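Local coordinates for bifunctional GH43-CE protein (Bacteroides eggerthii, PDB 6MLY) that probably cleaves xylan-derived glycosides through a family 43 glycoside hydrolase domain, and is thought to remove ester groups through a fused carbohydrate esterase domain, at residues Y43-T48 / Y107-F112; V55-S60 / K125-G130; N599-A604 / S635-T640; T719-N724 / I745-A750. All coordinates share one frame; numbering follows the deposited sequence.

Contact 1 (Y43-T48 / Y107-F112)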
loop_
_atom_site.group_PDB
_atom_site.type_symbol
_atom_site.label_atom_id
_atom_site.label_comp_id
_atom_site.label_asym_id
_atom_site.label_seq_id
_atom_site.Cartn_x
_atom_site.Cartn_y
_atom_site.Cartn_z
ATOM N N TYR A 43 -31.709 -6.417 0.167
ATOM C CA TYR A 43 -31.198 -5.403 1.072
ATOM C C TYR A 43 -30.195 -6.037 2.032
ATOM O O TYR A 43 -30.252 -7.228 2.304
ATOM C CB TYR A 43 -32.332 -4.734 1.848
ATOM C CG TYR A 43 -33.133 -3.743 1.047
ATOM C CD1 TYR A 43 -32.569 -2.546 0.632
ATOM C CD2 TYR A 43 -34.456 -3.990 0.719
ATOM C CE1 TYR A 43 -33.299 -1.622 -0.098
ATOM C CE2 TYR A 43 -35.200 -3.078 -0.010
ATOM C CZ TYR A 43 -34.618 -1.891 -0.422
ATOM O OH TYR A 43 -35.344 -0.988 -1.144
ATOM N N MET A 44 -29.291 -5.203 2.547
ATOM C CA MET A 44 -28.164 -5.667 3.330
ATOM C C MET A 44 -27.619 -4.512 4.182
ATOM O O MET A 44 -27.201 -3.487 3.646
ATOM C CB MET A 44 -27.061 -6.200 2.409
ATOM C CG MET A 44 -25.723 -6.387 3.096
ATOM S SD MET A 44 -24.340 -6.101 1.975
ATOM C CE MET A 44 -23.347 -5.014 2.994
ATOM N N SER A 45 -27.646 -4.708 5.509
ATOM C CA SER A 45 -26.952 -3.857 6.477
ATOM C C SER A 45 -25.512 -4.360 6.632
ATOM O O SER A 45 -25.139 -5.389 6.069
ATOM C CB SER A 45 -27.690 -3.818 7.799
ATOM O OG SER A 45 -27.628 -5.075 8.452
ATOM N N SER A 46 -24.706 -3.626 7.401
ATOM C CA SER A 46 -23.252 -3.800 7.364
ATOM C C SER A 46 -22.595 -3.134 8.578
ATOM O O SER A 46 -23.224 -2.345 9.283
ATOM C CB SER A 46 -22.717 -3.245 6.074
ATOM O OG SER A 46 -21.494 -3.863 5.731
ATOM N N THR A 47 -21.324 -3.474 8.810
ATOM C CA THR A 47 -20.516 -2.899 9.890
ATOM C C THR A 47 -19.453 -1.959 9.300
ATOM O O THR A 47 -18.755 -2.316 8.340
ATOM C CB THR A 47 -19.866 -3.998 10.740
ATOM O OG1 THR A 47 -20.876 -4.834 11.303
ATOM C CG2 THR A 47 -19.024 -3.445 11.868
ATOM N N THR A 48 -19.371 -0.748 9.873
ATOM C CA THR A 48 -18.296 0.220 9.630
ATOM C C THR A 48 -17.714 0.730 10.955
ATOM O O THR A 48 -16.882 1.640 10.945
ATOM C CB THR A 48 -18.789 1.415 8.806
ATOM O OG1 THR A 48 -19.796 2.091 9.563
ATOM C CG2 THR A 48 -19.315 1.003 7.449
ATOM N N TYR A 107 -39.486 -2.239 7.848
ATOM C CA TYR A 107 -38.097 -2.669 7.934
ATOM C C TYR A 107 -37.597 -2.449 9.364
ATOM O O TYR A 107 -37.835 -1.398 9.957
ATOM C CB TYR A 107 -37.229 -1.914 6.920
ATOM C CG TYR A 107 -37.521 -2.259 5.482
ATOM C CD1 TYR A 107 -38.378 -1.481 4.720
ATOM C CD2 TYR A 107 -36.965 -3.382 4.892
ATOM C CE1 TYR A 107 -38.666 -1.802 3.403
ATOM C CE2 TYR A 107 -37.245 -3.719 3.578
ATOM C CZ TYR A 107 -38.099 -2.925 2.831
ATOM O OH TYR A 107 -38.385 -3.246 1.537
ATOM N N TYR A 108 -36.891 -3.453 9.892
ATOM C CA TYR A 108 -36.363 -3.434 11.250
ATOM C C TYR A 108 -34.853 -3.679 11.210
ATOM O O TYR A 108 -34.402 -4.723 10.718
ATOM C CB TYR A 108 -37.060 -4.487 12.116
ATOM C CG TYR A 108 -38.514 -4.203 12.392
ATOM C CD1 TYR A 108 -39.510 -4.689 11.562
ATOM C CD2 TYR A 108 -38.894 -3.439 13.483
ATOM C CE1 TYR A 108 -40.849 -4.432 11.811
ATOM C CE2 TYR A 108 -40.228 -3.168 13.742
ATOM C CZ TYR A 108 -41.211 -3.669 12.907
ATOM O OH TYR A 108 -42.523 -3.397 13.164
ATOM N N LEU A 109 -34.099 -2.708 11.745
ATOM C CA LEU A 109 -32.638 -2.706 11.744
ATOM C C LEU A 109 -32.118 -2.497 13.174
ATOM O O LEU A 109 -32.503 -1.535 13.841
ATOM C CB LEU A 109 -32.158 -1.585 10.820
ATOM C CG LEU A 109 -30.912 -1.911 10.004
ATOM C CD1 LEU A 109 -30.442 -0.688 9.229
ATOM C CD2 LEU A 109 -29.806 -2.448 10.896
ATOM N N SER A 110 -31.241 -3.399 13.632
ATOM C CA SER A 110 -30.643 -3.317 14.964
ATOM C C SER A 110 -29.113 -3.343 14.861
ATOM O O SER A 110 -28.565 -3.967 13.962
ATOM C CB SER A 110 -31.129 -4.434 15.847
ATOM O OG SER A 110 -30.430 -5.640 15.574
ATOM N N THR A 111 -28.449 -2.667 15.805
ATOM C CA THR A 111 -27.039 -2.892 16.101
ATOM C C THR A 111 -26.786 -2.629 17.590
ATOM O O THR A 111 -27.664 -2.153 18.311
ATOM C CB THR A 111 -26.124 -2.035 15.215
ATOM O OG1 THR A 111 -24.778 -2.450 15.454
ATOM C CG2 THR A 111 -26.238 -0.550 15.477
ATOM N N PHE A 112 -25.559 -2.947 18.017
ATOM C CA PHE A 112 -25.045 -2.720 19.368
ATOM C C PHE A 112 -23.667 -2.059 19.253
ATOM O O PHE A 112 -23.102 -1.992 18.156
ATOM C CB PHE A 112 -24.940 -4.039 20.135
ATOM C CG PHE A 112 -23.946 -5.011 19.550
ATOM C CD1 PHE A 112 -22.706 -5.198 20.137
ATOM C CD2 PHE A 112 -24.240 -5.718 18.395
ATOM C CE1 PHE A 112 -21.785 -6.077 19.586
ATOM C CE2 PHE A 112 -23.317 -6.594 17.843
ATOM C CZ PHE A 112 -22.093 -6.776 18.442
#
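Tyr43 and Tyr107 make the aromatic part of this contact. The hydroxyl of Tyr107 comes up beside the Tyr43 ring, with OH 3.5 Å from Tyr43 CE2, and the neighbouring ring carbons follow, Tyr107 CE2 lying 4.0 Å from Tyr43 CD2. Ring centres are 5.5 Å apart and the planes stand at 76°; the approach is oblique. In both residues CG lies anti to the carbonyl carbon (chi1 -76° and -68°), which turns the two rings toward each other between the strands. The polar end of Tyr43 is held elsewhere, by a hydrogen bond between its OH group and Glu128 OE1. These strands, 41-45 and 106-113, belong to two separate four-stranded antiparallel sheets, consistent with neighbouring blades of the five-bladed beta-propeller of family 43, packed face to face. A serine in place of Tyr107 lacks the ring and would probably leave a gap beside Tyr43, whose ring would lose its aromatic neighbour. The aliphatic part lies two residues further along each strand, where methyl CD2 of Leu109 sits 4.0 Å from Ser45 CB. Ser45 OG turns to Ser98 OG for its hydrogen bond, and Leu100 packs against both Tyr43 and Ser45.

Contact 2 (V55-S60 / K125-G130)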
loop_
_atom_site.group_PDB
_atom_site.type_symbol
_atom_site.label_atom_id
_atom_site.label_comp_id
_atom_site.label_asym_id
_atom_site.label_seq_id
_atom_site.Cartn_x
_atom_site.Cartn_y
_atom_site.Cartn_z
ATOM N N VAL A 55 -23.733 2.020 10.224
ATOM C CA VAL A 55 -24.603 0.930 9.730
ATOM C C VAL A 55 -25.091 1.271 8.323
ATOM O O VAL A 55 -26.226 1.705 8.142
ATOM C CB VAL A 55 -25.782 0.633 10.682
ATOM C CG1 VAL A 55 -26.462 -0.685 10.332
ATOM C CG2 VAL A 55 -25.363 0.633 12.145
ATOM N N PRO A 56 -24.244 1.105 7.281
ATOM C CA PRO A 56 -24.673 1.333 5.901
ATOM C C PRO A 56 -25.616 0.240 5.379
ATOM O O PRO A 56 -25.333 -0.947 5.540
ATOM C CB PRO A 56 -23.365 1.325 5.096
ATOM C CG PRO A 56 -22.399 0.521 5.937
ATOM C CD PRO A 56 -22.823 0.732 7.376
ATOM N N ILE A 57 -26.717 0.667 4.752
ATOM C CA ILE A 57 -27.649 -0.228 4.075
ATOM C C ILE A 57 -27.332 -0.184 2.579
ATOM O O ILE A 57 -27.150 0.893 2.024
ATOM C CB ILE A 57 -29.119 0.152 4.355
ATOM C CG1 ILE A 57 -29.410 0.285 5.854
ATOM C CG2 ILE A 57 -30.072 -0.832 3.685
ATOM C CD1 ILE A 57 -29.605 1.706 6.322
ATOM N N MET A 58 -27.284 -1.367 1.957
ATOM C CA MET A 58 -26.988 -1.535 0.540
ATOM C C MET A 58 -28.162 -2.240 -0.146
ATOM O O MET A 58 -28.720 -3.175 0.404
ATOM C CB MET A 58 -25.732 -2.386 0.342
ATOM C CG MET A 58 -24.473 -1.738 0.867
ATOM S SD MET A 58 -22.986 -2.623 0.345
ATOM C CE MET A 58 -21.762 -1.795 1.359
ATOM N N LYS A 59 -28.485 -1.792 -1.361
ATOM C CA LYS A 59 -29.555 -2.355 -2.179
ATOM C C LYS A 59 -28.936 -3.113 -3.359
ATOM O O LYS A 59 -27.888 -2.722 -3.862
ATOM C CB LYS A 59 -30.475 -1.227 -2.658
ATOM C CG LYS A 59 -31.475 -1.595 -3.748
ATOM C CD LYS A 59 -32.248 -0.404 -4.277
ATOM C CE LYS A 59 -33.414 -0.800 -5.160
ATOM N NZ LYS A 59 -34.560 0.131 -5.012
ATOM N N SER A 60 -29.601 -4.193 -3.788
ATOM C CA SER A 60 -29.268 -4.909 -5.028
ATOM C C SER A 60 -30.544 -5.489 -5.646
ATOM O O SER A 60 -31.565 -5.573 -4.988
ATOM C CB SER A 60 -28.238 -5.985 -4.791
ATOM O OG SER A 60 -27.810 -6.564 -6.019
ATOM N N LYS A 125 -40.602 2.578 7.131
ATOM C CA LYS A 125 -41.417 1.984 6.061
ATOM C C LYS A 125 -40.747 2.203 4.696
ATOM O O LYS A 125 -41.237 1.724 3.683
ATOM C CB LYS A 125 -42.837 2.567 6.077
ATOM C CG LYS A 125 -43.706 2.098 7.239
ATOM C CD LYS A 125 -45.040 2.821 7.370
ATOM C CE LYS A 125 -46.234 1.991 6.943
ATOM N NZ LYS A 125 -47.494 2.765 7.049
ATOM N N ASN A 126 -39.629 2.933 4.678
ATOM C CA ASN A 126 -38.848 3.152 3.455
ATOM C C ASN A 126 -37.357 3.102 3.810
ATOM O O ASN A 126 -36.804 4.071 4.328
ATOM C CB ASN A 126 -39.233 4.469 2.775
ATOM C CG ASN A 126 -38.683 4.600 1.370
ATOM O OD1 ASN A 126 -37.750 3.896 0.988
ATOM N ND2 ASN A 126 -39.254 5.506 0.593
ATOM N N LEU A 127 -36.716 1.970 3.500
ATOM C CA LEU A 127 -35.334 1.681 3.921
ATOM C C LEU A 127 -34.319 2.590 3.202
ATOM O O LEU A 127 -33.199 2.759 3.677
ATOM C CB LEU A 127 -35.049 0.199 3.649
ATOM C CG LEU A 127 -33.823 -0.387 4.346
ATOM C CD1 LEU A 127 -33.858 -0.122 5.840
ATOM C CD2 LEU A 127 -33.718 -1.879 4.080
ATOM N N GLU A 128 -34.714 3.191 2.076
ATOM C CA GLU A 128 -33.811 4.003 1.269
ATOM C C GLU A 128 -33.857 5.480 1.695
ATOM O O GLU A 128 -32.850 6.170 1.578
ATOM C CB GLU A 128 -34.150 3.832 -0.213
ATOM C CG GLU A 128 -34.113 2.379 -0.667
ATOM C CD GLU A 128 -34.464 2.129 -2.126
ATOM O OE1 GLU A 128 -34.631 0.949 -2.497
ATOM O OE2 GLU A 128 -34.574 3.110 -2.888
ATOM N N LYS A 129 -35.011 5.959 2.185
ATOM C CA LYS A 129 -35.224 7.406 2.434
ATOM C C LYS A 129 -35.486 7.718 3.916
ATOM O O LYS A 129 -35.190 8.825 4.370
ATOM C CB LYS A 129 -36.389 7.929 1.585
ATOM C CG LYS A 129 -36.268 7.659 0.090
ATOM C CD LYS A 129 -37.318 8.370 -0.751
ATOM C CE LYS A 129 -37.810 7.540 -1.923
ATOM N NZ LYS A 129 -39.226 7.832 -2.255
ATOM N N GLY A 130 -36.060 6.769 4.662
ATOM C CA GLY A 130 -36.449 7.002 6.049
ATOM C C GLY A 130 -37.822 7.670 6.142
ATOM O O GLY A 130 -38.599 7.611 5.191
#
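The carboxylate of Glu128 is the flat group that Lys59 meets, and it is approached at one oxygen instead of over a face. Lys59 NZ donates to Glu128 OE1 from the syn side at 2.6 Å, only 15° out of the carboxylate plane, forming a salt bridge; Glu128 OE2 stays farther from the ammonium group, 3.7 Å from Lys59 NZ. The same OE1 also takes a hydrogen bond with Tyr43 OH, so two groups fix this oxygen. Lys59 reaches it with CG trans to the main-chain N (chi1 168°) and an extended chain that bends at its last torsion, while Glu128 runs straight out beyond CG. Alongside this ion pair is an apolar one: methyl CG2 of Ile57 lies 3.8 Å from Leu127 CD2, the two branched side chains meeting at a slant. The loop's own shape is supported by Gly130 N bonding to Asn126 O at 2.8 Å. Strand 56-60, between strands 41-45 and 66-71 of its sheet, thus receives the loop that joins strands 118-124 and 133-137 of the next sheet. Leu127 also touches Tyr43 and Tyr107, and Ile57 touches Leu109 of strand 106-113.

Contact 3 (N599-A604 / S635-T640). With NA (sodium ion), chain H.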
loop_
_atom_site.group_PDB
_atom_site.type_symbol
_atom_site.label_atom_id
_atom_site.label_comp_id
_atom_site.label_asym_id
_atom_site.label_seq_id
_atom_site.Cartn_x
_atom_site.Cartn_y
_atom_site.Cartn_z
ATOM N N ASN A 599 27.801 -11.635 -5.656
ATOM C CA ASN A 599 26.876 -12.778 -5.833
ATOM C C ASN A 599 25.417 -12.299 -5.892
ATOM O O ASN A 599 24.603 -12.868 -6.625
ATOM C CB ASN A 599 27.030 -13.816 -4.715
ATOM C CG ASN A 599 28.247 -14.704 -4.867
ATOM O OD1 ASN A 599 29.073 -14.500 -5.754
ATOM N ND2 ASN A 599 28.367 -15.696 -4.000
ATOM N N ASP A 600 25.094 -11.264 -5.110
ATOM C CA ASP A 600 23.747 -10.727 -5.051
ATOM C C ASP A 600 23.462 -9.922 -6.322
ATOM O O ASP A 600 22.412 -10.089 -6.939
ATOM C CB ASP A 600 23.527 -9.896 -3.782
ATOM C CG ASP A 600 23.384 -10.722 -2.511
ATOM O OD1 ASP A 600 23.340 -11.969 -2.610
ATOM O OD2 ASP A 600 23.333 -10.113 -1.427
ATOM N N VAL A 601 24.404 -9.055 -6.700
ATOM C CA VAL A 601 24.245 -8.182 -7.865
ATOM C C VAL A 601 23.943 -9.045 -9.094
ATOM O O VAL A 601 22.973 -8.796 -9.810
ATOM C CB VAL A 601 25.488 -7.300 -8.085
ATOM C CG1 VAL A 601 25.434 -6.559 -9.414
ATOM C CG2 VAL A 601 25.667 -6.323 -6.936
ATOM N N LYS A 602 24.775 -10.067 -9.308
ATOM C CA LYS A 602 24.650 -10.947 -10.455
ATOM C C LYS A 602 23.308 -11.689 -10.411
ATOM O O LYS A 602 22.743 -11.969 -11.462
ATOM C CB LYS A 602 25.851 -11.897 -10.521
ATOM C CG LYS A 602 27.160 -11.216 -10.887
ATOM C CD LYS A 602 28.245 -12.160 -11.365
ATOM C CE LYS A 602 29.541 -11.471 -11.743
ATOM N NZ LYS A 602 29.368 -10.555 -12.896
ATOM N N ALA A 603 22.803 -11.983 -9.203
ATOM C CA ALA A 603 21.502 -12.673 -9.006
ATOM C C ALA A 603 20.319 -11.753 -9.339
ATOM O O ALA A 603 19.311 -12.205 -9.898
ATOM C CB ALA A 603 21.390 -13.180 -7.590
ATOM N N ALA A 604 20.426 -10.475 -8.958
ATOM C CA ALA A 604 19.408 -9.482 -9.279
ATOM C C ALA A 604 19.274 -9.341 -10.802
ATOM O O ALA A 604 18.166 -9.248 -11.316
ATOM C CB ALA A 604 19.739 -8.165 -8.629
ATOM N N SER A 635 31.040 -1.671 -10.895
ATOM C CA SER A 635 32.282 -1.786 -11.663
ATOM C C SER A 635 32.718 -3.255 -11.754
ATOM O O SER A 635 32.965 -3.759 -12.851
ATOM C CB SER A 635 33.364 -0.923 -11.072
ATOM O OG SER A 635 33.030 0.453 -11.190
ATOM N N LEU A 636 32.791 -3.920 -10.592
ATOM C CA LEU A 636 33.216 -5.323 -10.468
ATOM C C LEU A 636 32.287 -6.221 -11.295
ATOM O O LEU A 636 32.731 -7.222 -11.848
ATOM C CB LEU A 636 33.202 -5.721 -8.986
ATOM C CG LEU A 636 33.780 -7.095 -8.654
ATOM C CD1 LEU A 636 35.277 -7.126 -8.911
ATOM C CD2 LEU A 636 33.490 -7.474 -7.212
ATOM N N ALA A 637 30.998 -5.850 -11.354
ATOM C CA ALA A 637 30.009 -6.483 -12.225
ATOM C C ALA A 637 30.384 -6.265 -13.696
ATOM O O ALA A 637 30.293 -7.186 -14.496
ATOM C CB ALA A 637 28.638 -5.932 -11.926
ATOM N N GLY A 638 30.804 -5.036 -14.028
ATOM C CA GLY A 638 31.235 -4.633 -15.380
ATOM C C GLY A 638 32.384 -5.472 -15.929
ATOM O O GLY A 638 32.346 -5.905 -17.085
ATOM N N THR A 639 33.406 -5.716 -15.105
ATOM C CA THR A 639 34.627 -6.352 -15.597
ATOM C C THR A 639 34.514 -7.884 -15.548
ATOM O O THR A 639 35.362 -8.570 -16.136
ATOM C CB THR A 639 35.882 -5.835 -14.872
ATOM O OG1 THR A 639 35.845 -6.195 -13.494
ATOM C CG2 THR A 639 36.047 -4.336 -14.978
ATOM N N THR A 640 33.476 -8.421 -14.892
ATOM C CA THR A 640 33.392 -9.875 -14.647
ATOM C C THR A 640 32.286 -10.538 -15.486
ATOM O O THR A 640 31.950 -11.698 -15.251
ATOM C CB THR A 640 33.259 -10.167 -13.147
ATOM O OG1 THR A 640 32.075 -9.540 -12.655
ATOM C CG2 THR A 640 34.470 -9.694 -12.372
HETATM NA NA NA H . 36.667 -9.424 -17.980
#
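Lys602 and Val601 of helix 596-610 make a buried contact in the esterase domain, packing against Ala637 in the C-terminal end of helix 629-639 and Thr640, the residue just beyond it. Its polar half is a chain of two hydrogen bonds through one hydroxyl. Lys602 NZ donates to Thr640 OG1 at 2.9 Å, and Thr640 OG1 in turn donates to Leu636 O at 2.5 Å, tilted 17° from the carbonyl plane. The hydroxyl is brought there by chi1 of 60°, which sets OG1 between the backbone N and the carbonyl carbon, facing back over the last turn. Lys602 runs extended from CB and bends at its end (chi4 -64°) to bring the ammonium group across. A valine in place of Thr640 would probably leave the Lys602 ammonium without this acceptor and Leu636 O without its hydroxyl donor. The apolar half is small: methyl CG1 of Val601 lies 4.1 Å from Ala637 CB. Next to Thr640 the chain also binds the sodium ion, through Thr639 O at 2.4 Å. Two helices beside a largely parallel sheet, one of them following strand 621-627 and a probable nucleophile elbow, are characteristic of the alpha/beta-hydrolase fold.

Contact 4 (T719-N724 / I745-A750). With NA (sodium ion), chain H.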
loop_
_atom_site.group_PDB
_atom_site.type_symbol
_atom_site.label_atom_id
_atom_site.label_comp_id
_atom_site.label_asym_id
_atom_site.label_seq_id
_atom_site.Cartn_x
_atom_site.Cartn_y
_atom_site.Cartn_z
ATOM N N THR A 719 41.417 -6.159 -11.863
ATOM C CA THR A 719 41.857 -7.534 -12.105
ATOM C C THR A 719 41.250 -8.113 -13.394
ATOM O O THR A 719 41.936 -8.824 -14.118
ATOM C CB THR A 719 41.506 -8.427 -10.905
ATOM O OG1 THR A 719 42.133 -7.849 -9.760
ATOM C CG2 THR A 719 41.944 -9.868 -11.057
ATOM N N TYR A 720 39.976 -7.811 -13.674
ATOM C CA TYR A 720 39.169 -8.569 -14.639
ATOM C C TYR A 720 38.915 -7.777 -15.932
ATOM O O TYR A 720 38.023 -8.147 -16.703
ATOM C CB TYR A 720 37.839 -8.970 -13.985
ATOM C CG TYR A 720 37.968 -9.611 -12.623
ATOM C CD1 TYR A 720 38.211 -10.970 -12.495
ATOM C CD2 TYR A 720 37.855 -8.865 -11.461
ATOM C CE1 TYR A 720 38.350 -11.567 -11.254
ATOM C CE2 TYR A 720 37.987 -9.447 -10.211
ATOM C CZ TYR A 720 38.235 -10.805 -10.106
ATOM O OH TYR A 720 38.369 -11.400 -8.887
ATOM N N ILE A 721 39.690 -6.709 -16.178
ATOM C CA ILE A 721 39.503 -5.838 -17.360
ATOM C C ILE A 721 40.073 -6.523 -18.612
ATOM O O ILE A 721 41.195 -7.034 -18.604
ATOM C CB ILE A 721 40.161 -4.456 -17.173
ATOM C CG1 ILE A 721 39.625 -3.705 -15.954
ATOM C CG2 ILE A 721 40.012 -3.627 -18.442
ATOM C CD1 ILE A 721 40.407 -2.447 -15.629
ATOM N N ASP A 722 39.309 -6.458 -19.706
ATOM C CA ASP A 722 39.725 -6.974 -20.997
ATOM C C ASP A 722 39.053 -6.123 -22.082
ATOM O O ASP A 722 38.299 -5.208 -21.767
ATOM C CB ASP A 722 39.432 -8.474 -21.094
ATOM C CG ASP A 722 37.973 -8.808 -21.335
ATOM O OD1 ASP A 722 37.298 -9.253 -20.374
ATOM O OD2 ASP A 722 37.527 -8.634 -22.485
ATOM N N LYS A 723 39.321 -6.452 -23.349
ATOM C CA LYS A 723 38.949 -5.620 -24.505
ATOM C C LYS A 723 37.428 -5.679 -24.733
ATOM O O LYS A 723 36.836 -4.727 -25.249
ATOM C CB LYS A 723 39.692 -6.070 -25.773
ATOM C CG LYS A 723 41.122 -6.575 -25.592
ATOM C CD LYS A 723 42.118 -5.499 -25.204
ATOM C CE LYS A 723 43.480 -6.044 -24.812
ATOM N NZ LYS A 723 44.512 -4.981 -24.751
ATOM N N ASN A 724 36.803 -6.798 -24.340
ATOM C CA ASN A 724 35.407 -7.122 -24.688
ATOM C C ASN A 724 34.456 -6.881 -23.502
ATOM O O ASN A 724 33.265 -7.187 -23.591
ATOM C CB ASN A 724 35.310 -8.557 -25.210
ATOM C CG ASN A 724 36.278 -8.821 -26.345
ATOM O OD1 ASN A 724 37.049 -9.777 -26.305
ATOM N ND2 ASN A 724 36.255 -7.968 -27.356
ATOM N N ILE A 745 40.944 7.202 -10.695
ATOM C CA ILE A 745 41.975 7.422 -11.739
ATOM C C ILE A 745 42.738 6.116 -12.014
ATOM O O ILE A 745 42.949 5.765 -13.173
ATOM C CB ILE A 745 42.916 8.590 -11.377
ATOM C CG1 ILE A 745 42.137 9.897 -11.197
ATOM C CG2 ILE A 745 44.009 8.733 -12.424
ATOM C CD1 ILE A 745 42.919 11.009 -10.544
ATOM N N PHE A 746 43.141 5.407 -10.951
ATOM C CA PHE A 746 43.673 4.044 -11.068
ATOM C C PHE A 746 42.792 3.218 -12.017
ATOM O O PHE A 746 43.296 2.530 -12.895
ATOM C CB PHE A 746 43.709 3.315 -9.718
ATOM C CG PHE A 746 44.641 3.859 -8.661
ATOM C CD1 PHE A 746 45.684 4.719 -8.978
ATOM C CD2 PHE A 746 44.489 3.472 -7.336
ATOM C CE1 PHE A 746 46.531 5.200 -7.992
ATOM C CE2 PHE A 746 45.344 3.951 -6.353
ATOM C CZ PHE A 746 46.365 4.814 -6.683
ATOM N N PHE A 747 41.473 3.294 -11.815
ATOM C CA PHE A 747 40.503 2.482 -12.539
ATOM C C PHE A 747 40.398 2.959 -13.994
ATOM O O PHE A 747 40.474 2.154 -14.914
ATOM C CB PHE A 747 39.157 2.498 -11.803
ATOM C CG PHE A 747 38.082 1.612 -12.383
ATOM C CD1 PHE A 747 38.358 0.307 -12.764
ATOM C CD2 PHE A 747 36.784 2.074 -12.526
ATOM C CE1 PHE A 747 37.363 -0.506 -13.288
ATOM C CE2 PHE A 747 35.786 1.257 -13.041
ATOM C CZ PHE A 747 36.079 -0.032 -13.425
ATOM N N SER A 748 40.219 4.267 -14.196
ATOM C CA SER A 748 40.046 4.821 -15.542
ATOM C C SER A 748 41.287 4.569 -16.415
ATOM O O SER A 748 41.142 4.332 -17.611
ATOM C CB SER A 748 39.684 6.285 -15.506
ATOM O OG SER A 748 40.007 6.861 -14.255
ATOM N N GLU A 749 42.491 4.602 -15.827
ATOM C CA GLU A 749 43.724 4.338 -16.601
ATOM C C GLU A 749 43.740 2.869 -17.043
ATOM O O GLU A 749 44.010 2.571 -18.202
ATOM C CB GLU A 749 45.002 4.686 -15.825
ATOM C CG GLU A 749 45.299 6.176 -15.733
ATOM C CD GLU A 749 45.335 6.940 -17.049
ATOM O OE1 GLU A 749 46.462 7.127 -17.618
ATOM O OE2 GLU A 749 44.252 7.390 -17.487
ATOM N N ALA A 750 43.452 1.959 -16.111
ATOM C CA ALA A 750 43.468 0.533 -16.396
ATOM C C ALA A 750 42.516 0.235 -17.562
ATOM O O ALA A 750 42.868 -0.509 -18.481
ATOM C CB ALA A 750 43.109 -0.237 -15.151
HETATM NA NA NA H . 36.667 -9.424 -17.980
#
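On either side of Ile721 in the chain, Tyr720 O and Asp722 OD1 grip a sodium ion, Tyr720 O at 2.3 Å and Asp722 OD1 at 2.5 Å. Thr639 O and both carboxylate oxygens of Asp725 complete five protein ligands. The carboxylate of Asp722 works with both oxygens, since its OD2 accepts from Asn724 N at 2.7 Å, an Asx turn with an N-H...O angle of 155°. That donor comes to the anti side, 32° out of the carboxylate plane. Ile721 itself points toward helix 741-752. Its CG1 stands opposite the carbonyl carbon (chi1 -58°) and the chain then runs extended, so methyl CD1 reaches furthest, to 3.5 Å from Ala750 CB. The same methyl comes obliquely to the Phe747 ring, CD1 lying 4.3 Å from Phe747 CE1. That ring is also in edge-to-face contact with Phe728. Away from the ion, Thr719 CG2 sits 3.8 Å above the plane of the Tyr720 ring, over its centre, while Tyr720 OH bonds to Leu714 O. The loop 719-724 thus pairs metal coordination, by a carbonyl and a carboxylate oxygen, with an apolar contact to helix 741-752 made by the methyl CD1 of Ile721. The negative charges of Asp722 and Asp725 are probably offset in part by the sodium ion, letting two carboxylates gather at one point.

Overall arrangement
From the N terminus, residues 43-48 and 55-60 come first and their partners 107-112 and 125-130 follow in the same order, so contacts 1 and 2 cross. They close loops of 58 and 64 residues, lie 9 Å apart between centres, and join two adjacent antiparallel sheets of the glycosidase domain. Much further along the chain, in the esterase part, contact 3 closes a 30-residue loop between two helices, and contact 4, in series with it, a 20-residue loop between the stretch before strand 727-733 and helix 741-752. Their centres are 16 Å apart, and the sodium ion bridges them. This pair lies 60 to 75 Å from the first, centre to centre.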